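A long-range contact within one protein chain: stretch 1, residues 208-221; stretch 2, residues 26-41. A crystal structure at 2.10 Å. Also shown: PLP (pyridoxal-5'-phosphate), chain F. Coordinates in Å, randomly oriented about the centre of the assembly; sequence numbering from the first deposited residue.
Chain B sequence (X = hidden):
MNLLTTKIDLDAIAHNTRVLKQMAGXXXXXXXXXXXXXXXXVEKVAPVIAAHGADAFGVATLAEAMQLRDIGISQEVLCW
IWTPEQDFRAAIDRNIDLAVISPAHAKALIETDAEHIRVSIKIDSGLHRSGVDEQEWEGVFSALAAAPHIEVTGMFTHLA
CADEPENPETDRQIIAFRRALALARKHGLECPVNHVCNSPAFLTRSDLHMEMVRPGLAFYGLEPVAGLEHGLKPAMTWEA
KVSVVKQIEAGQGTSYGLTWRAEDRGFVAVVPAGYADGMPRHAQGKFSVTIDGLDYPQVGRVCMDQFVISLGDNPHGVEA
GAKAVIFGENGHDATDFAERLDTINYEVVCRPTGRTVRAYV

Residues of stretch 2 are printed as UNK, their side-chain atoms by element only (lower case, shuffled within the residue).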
# COMPACT_ATOMS: atom_id res chain seq x y z
N LEU B 208 21.08 -14.65 23.72
CA LEU B 208 20.16 -15.42 22.89
C LEU B 208 20.58 -15.50 21.42
O LEU B 208 19.79 -15.89 20.57
CB LEU B 208 18.75 -14.83 22.98
CG LEU B 208 18.15 -14.74 24.38
CD1 LEU B 208 16.78 -14.07 24.32
CD2 LEU B 208 18.04 -16.13 24.98
N HIS B 209 21.82 -15.14 21.13
CA HIS B 209 22.29 -15.18 19.74
C HIS B 209 22.28 -16.58 19.13
O HIS B 209 22.03 -16.73 17.93
CB HIS B 209 23.71 -14.61 19.64
CG HIS B 209 23.77 -13.12 19.81
ND1 HIS B 209 22.64 -12.35 19.99
CD2 HIS B 209 24.82 -12.27 19.80
CE1 HIS B 209 23.00 -11.08 20.09
NE2 HIS B 209 24.31 -11.01 19.98
N MET B 210 22.54 -17.60 19.94
CA MET B 210 22.56 -18.97 19.44
C MET B 210 23.49 -19.03 18.24
O MET B 210 24.52 -18.35 18.23
CB MET B 210 21.14 -19.40 19.05
CG MET B 210 20.16 -19.26 20.19
SD MET B 210 18.58 -20.02 19.86
CE MET B 210 18.96 -21.72 20.27
N GLU B 211 23.16 -19.81 17.22
CA GLU B 211 24.03 -19.91 16.05
C GLU B 211 23.71 -18.86 14.99
O GLU B 211 24.52 -18.59 14.10
CB GLU B 211 23.93 -21.29 15.40
CG GLU B 211 24.41 -22.47 16.25
CD GLU B 211 23.39 -22.91 17.28
OE1 GLU B 211 22.19 -22.59 17.10
OE2 GLU B 211 23.78 -23.58 18.25
N MET B 212 22.53 -18.27 15.09
CA MET B 212 22.13 -17.28 14.10
C MET B 212 21.09 -16.32 14.67
O MET B 212 20.29 -16.69 15.52
CB MET B 212 21.56 -18.00 12.87
CG MET B 212 21.23 -17.11 11.66
SD MET B 212 20.66 -18.09 10.23
CE MET B 212 22.14 -18.17 9.26
N VAL B 213 21.13 -15.08 14.19
CA VAL B 213 20.19 -14.04 14.60
C VAL B 213 19.52 -13.57 13.31
O VAL B 213 20.13 -13.60 12.25
CB VAL B 213 20.91 -12.86 15.30
CG1 VAL B 213 21.67 -13.36 16.52
CG2 VAL B 213 21.87 -12.18 14.32
N ARG B 214 18.26 -13.15 13.40
CA ARG B 214 17.56 -12.70 12.20
C ARG B 214 16.84 -11.38 12.35
O ARG B 214 15.62 -11.33 12.46
CB ARG B 214 16.56 -13.77 11.72
CG ARG B 214 15.57 -14.24 12.76
CD ARG B 214 14.43 -15.01 12.11
NE ARG B 214 13.54 -15.63 13.08
CZ ARG B 214 13.02 -15.02 14.15
NH1 ARG B 214 13.30 -13.75 14.40
NH2 ARG B 214 12.19 -15.67 14.95
N PRO B 215 17.61 -10.28 12.34
CA PRO B 215 16.99 -8.97 12.48
C PRO B 215 16.53 -8.44 11.12
O PRO B 215 17.11 -8.76 10.08
CB PRO B 215 18.10 -8.13 13.08
CG PRO B 215 19.33 -8.70 12.45
CD PRO B 215 19.07 -10.20 12.46
N GLY B 216 15.46 -7.65 11.15
CA GLY B 216 14.97 -7.06 9.92
C GLY B 216 15.07 -5.55 10.05
O GLY B 216 15.93 -4.91 9.44
N LEU B 217 14.19 -5.01 10.88
CA LEU B 217 14.08 -3.58 11.15
C LEU B 217 15.41 -2.82 11.23
O LEU B 217 15.56 -1.77 10.61
CB LEU B 217 13.28 -3.39 12.45
CG LEU B 217 12.61 -2.06 12.80
CD1 LEU B 217 13.66 -1.12 13.24
CD2 LEU B 217 11.82 -1.50 11.63
N ALA B 218 16.37 -3.35 11.99
CA ALA B 218 17.67 -2.68 12.14
C ALA B 218 18.45 -2.44 10.85
O ALA B 218 19.21 -1.47 10.75
CB ALA B 218 18.54 -3.46 13.14
N PHE B 219 18.28 -3.31 9.85
CA PHE B 219 19.01 -3.13 8.59
C PHE B 219 18.58 -1.85 7.88
O PHE B 219 19.35 -1.27 7.10
CB PHE B 219 18.75 -4.32 7.64
CG PHE B 219 19.54 -5.56 7.98
CD1 PHE B 219 19.04 -6.49 8.87
CD2 PHE B 219 20.78 -5.78 7.41
CE1 PHE B 219 19.77 -7.63 9.18
CE2 PHE B 219 21.51 -6.91 7.72
CZ PHE B 219 21.01 -7.84 8.60
N TYR B 220 17.36 -1.41 8.16
CA TYR B 220 16.81 -0.22 7.55
C TYR B 220 17.09 1.03 8.39
O TYR B 220 16.59 2.11 8.10
CB TYR B 220 15.31 -0.43 7.32
CG TYR B 220 15.04 -1.74 6.62
CD1 TYR B 220 15.44 -1.95 5.31
CD2 TYR B 220 14.47 -2.81 7.31
CE1 TYR B 220 15.29 -3.17 4.70
CE2 TYR B 220 14.32 -4.05 6.70
CZ TYR B 220 14.73 -4.22 5.40
OH TYR B 220 14.59 -5.45 4.78
N GLY B 221 17.88 0.84 9.44
CA GLY B 221 18.26 1.95 10.30
C GLY B 221 17.27 2.45 11.33
O GLY B 221 17.39 3.58 11.79
N UNK B 26 30.38 -14.25 16.26
CA UNK B 26 30.49 -15.58 15.65
C UNK B 26 29.17 -16.12 15.10
O UNK B 26 29.15 -17.03 14.27
c UNK B 26 30.29 -15.84 17.98
c UNK B 26 31.02 -16.43 16.80
c UNK B 26 30.42 -14.34 17.73
N UNK B 27 28.06 -15.54 15.55
CA UNK B 27 26.73 -15.97 15.09
C UNK B 27 26.50 -15.55 13.65
O UNK B 27 26.97 -14.50 13.21
c UNK B 27 25.65 -15.38 15.99
N UNK B 28 25.76 -16.37 12.91
CA UNK B 28 25.46 -16.04 11.52
C UNK B 28 24.43 -14.93 11.46
O UNK B 28 23.60 -14.80 12.37
c UNK B 28 26.01 -18.38 10.68
c UNK B 28 26.55 -20.68 9.85
c UNK B 28 25.47 -19.62 9.98
n UNK B 28 26.07 -21.92 9.17
c UNK B 28 24.96 -17.28 10.78
N UNK B 29 24.47 -14.13 10.40
CA UNK B 29 23.55 -13.01 10.24
C UNK B 29 22.53 -13.26 9.14
O UNK B 29 22.87 -13.23 7.96
c UNK B 29 24.33 -11.74 9.90
c UNK B 29 23.93 -10.36 10.44
c UNK B 29 24.41 -9.31 9.45
c UNK B 29 22.44 -10.24 10.65
N UNK B 30 21.27 -13.50 9.52
CA UNK B 30 20.20 -13.69 8.54
C UNK B 30 19.47 -12.36 8.43
O UNK B 30 18.95 -11.86 9.41
c UNK B 30 17.53 -17.63 7.65
c UNK B 30 18.04 -14.93 8.01
s UNK B 30 16.83 -16.19 8.51
c UNK B 30 19.21 -14.76 8.99
N UNK B 31 19.45 -11.80 7.23
CA UNK B 31 18.77 -10.52 7.01
C UNK B 31 17.32 -10.74 6.62
O UNK B 31 17.03 -11.36 5.60
c UNK B 31 19.49 -9.73 5.93
N UNK B 32 16.39 -10.23 7.43
CA UNK B 32 14.98 -10.39 7.11
C UNK B 32 14.55 -9.30 6.13
O UNK B 32 14.46 -8.13 6.50
c UNK B 32 14.10 -10.34 8.38
c UNK B 32 12.62 -10.44 7.99
c UNK B 32 14.47 -11.48 9.30
N UNK B 33 14.29 -9.70 4.89
CA UNK B 33 13.89 -8.74 3.87
C UNK B 33 12.54 -9.00 3.24
O UNK B 33 12.33 -8.71 2.06
c UNK B 33 16.28 -8.20 3.36
c UNK B 33 15.12 -9.99 2.04
c UNK B 33 14.96 -8.64 2.75
N UNK B 34 11.62 -9.54 4.03
CA UNK B 34 10.26 -9.81 3.57
C UNK B 34 9.57 -8.47 3.25
O UNK B 34 10.11 -7.39 3.54
n UNK B 34 8.41 -9.89 9.69
c UNK B 34 9.21 -9.66 5.90
c UNK B 34 9.48 -10.54 4.68
c UNK B 34 9.01 -10.46 7.20
c UNK B 34 8.45 -9.52 8.25
N UNK B 35 8.38 -8.53 2.66
CA UNK B 35 7.63 -7.32 2.31
C UNK B 35 8.44 -6.38 1.43
O UNK B 35 8.38 -5.15 1.58
c UNK B 35 7.20 -6.60 3.59
N UNK B 36 9.19 -6.95 0.49
CA UNK B 36 10.02 -6.17 -0.42
C UNK B 36 11.02 -5.33 0.36
O UNK B 36 11.15 -4.13 0.15
n UNK B 36 9.40 -3.53 -2.96
c UNK B 36 9.15 -5.27 -1.30
o UNK B 36 10.99 -5.11 -2.82
c UNK B 36 9.93 -4.63 -2.43
N UNK B 37 11.73 -5.99 1.27
CA UNK B 37 12.73 -5.33 2.09
C UNK B 37 12.08 -4.21 2.89
O UNK B 37 12.57 -3.08 2.90
c UNK B 37 13.85 -4.79 1.21
N UNK B 38 10.98 -4.53 3.56
CA UNK B 38 10.24 -3.57 4.36
C UNK B 38 9.92 -2.33 3.54
O UNK B 38 10.08 -1.20 4.00
c UNK B 38 11.03 -4.91 9.00
c UNK B 38 11.16 -6.58 7.29
c UNK B 38 11.07 -4.25 6.67
o UNK B 38 11.10 -7.22 9.59
c UNK B 38 11.15 -5.60 6.33
c UNK B 38 11.05 -3.18 5.61
c UNK B 38 11.11 -6.23 8.63
c UNK B 38 11.01 -3.92 8.02
N UNK B 39 9.50 -2.56 2.30
CA UNK B 39 9.12 -1.49 1.37
C UNK B 39 10.31 -0.68 0.84
O UNK B 39 10.10 0.33 0.17
n UNK B 39 7.18 -0.23 -0.16
o UNK B 39 6.79 1.34 1.39
c UNK B 39 8.12 -0.55 2.05
c UNK B 39 7.31 0.27 1.06
N UNK B 40 11.53 -1.11 1.12
CA UNK B 40 12.71 -0.38 0.64
C UNK B 40 13.21 -0.82 -0.74
O UNK B 40 14.15 -0.22 -1.28
c UNK B 40 13.67 0.29 2.91
n UNK B 40 13.75 1.68 4.60
n UNK B 40 12.72 -0.04 3.85
c UNK B 40 13.87 -0.49 1.65
c UNK B 40 14.32 1.38 3.39
c UNK B 40 12.79 0.82 4.86
N UNK B 41 12.60 -1.86 -1.30
CA UNK B 41 13.03 -2.34 -2.61
C UNK B 41 14.06 -3.44 -2.49
O UNK B 41 15.27 -3.20 -2.57
N1 PLP F . 11.64 -13.31 12.07
C2 PLP F . 10.34 -13.55 11.62
C2A PLP F . 9.78 -14.96 11.69
C3 PLP F . 9.58 -12.47 11.12
O3 PLP F . 8.29 -12.68 10.68
C4 PLP F . 10.15 -11.16 11.08
C4A PLP F . 9.35 -9.93 10.58
C5 PLP F . 11.49 -10.97 11.57
C6 PLP F . 12.21 -12.05 12.05
C5A PLP F . 12.16 -9.63 11.59
O4P PLP F . 11.82 -8.91 12.77
P PLP F . 12.33 -7.42 13.17
O1P PLP F . 12.02 -6.51 12.07
O2P PLP F . 11.56 -7.15 14.38
O3P PLP F . 13.79 -7.61 13.37
O HOH W 1 14.34 3.31 6.77

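Position 26 has three side-chain carbons that close a ring onto its own backbone N, which defines Pro26; it makes no contact with stretch 1. Position 27 has a single carbon, lying 3.9 Å from Met210 O and 4.2 Å from His209 CB: Ala27.

At position 28 four carbons run in a row to a terminal nitrogen. Its CB lies 3.3 Å from Met212 CE, and the chain then leads away in an all-trans tail after chi1 m. This is Lys28. Position 29 carries four carbons forked at the second, and one fork tip lies 3.5 Å from Phe219 CZ and 3.8 Å from Pro215 CD. A fork one carbon beyond CB identifies Leu29, and that tip is CD2.

Position 30 has an unbranched chain of two carbons, sulfur and one carbon, found only in methionine; CB of Met30 is 3.8 Å from Met212 SD. Position 31 has one carbon, CB, 3.9 Å from the centroid of the Phe219 ring and 23° off its normal, hence over the face: Ala31. Position 32 has a CB bearing two carbons, one of them 3.4 Å from Arg214 O. This is Val32, and the atom is CG2. Position 33 shows the same three-carbon fork, with one branch 3.5 Å from Tyr220 OH: Val33.

Position 34 has four carbons ending in nitrogen, and that nitrogen is 1.3 Å from PLP C4A, a covalent bond. It is Lys34, joined through NZ. Position 35, one carbon out of reach of stretch 1, is Ala35. Position 36 has two carbons, the second bearing oxygen and nitrogen, and points away: Asn36. Position 37 has one carbon, CB, 4.1 Å from Tyr220 CE1: Ala37.

Position 38 has a CB and a six-carbon ring bearing oxygen, stacked with an offset on Tyr220 (centroids 4.7 Å apart, planes at 25°). It is Tyr38. Position 39 again has two carbons with oxygen and nitrogen on the second, but no contact: Asn39. Position 40 has a CB and a five-membered ring of three carbons and two nitrogens, 4.6 Å between centroids from Tyr220: His40. Position 41 lacks side-chain atoms; an ideal CB there would jam against the preceding carbonyl O, consistent with Gly41.

The contact begins as a parallel ladder. Lys28 N donates to Glu211 O (2.8 Å), Val213 N to Lys28 O (3.1 Å) and Met30 N to Val213 O (3.0 Å), all at 164° or more; Val32 N to Pro215 O (3.1 Å, 175°) extends the line. Beyond it, Tyr220 stacks on both Tyr38 and His40, while its OH donates to Val32 O (3.2 Å). At Gly216 an ideal CB would sit 2.5 Å from Tyr38 OH, so the absent side chain leaves room for that hydroxyl. Both stretches then meet the phosphate: Tyr38 OH and Leu217 N donate to PLP O1P (2.7 and 2.9 Å), and Gly216 N donates to PLP O3P (2.8 Å).

Stretch 2 (26-41) PAKLMAVVKANAYNHG
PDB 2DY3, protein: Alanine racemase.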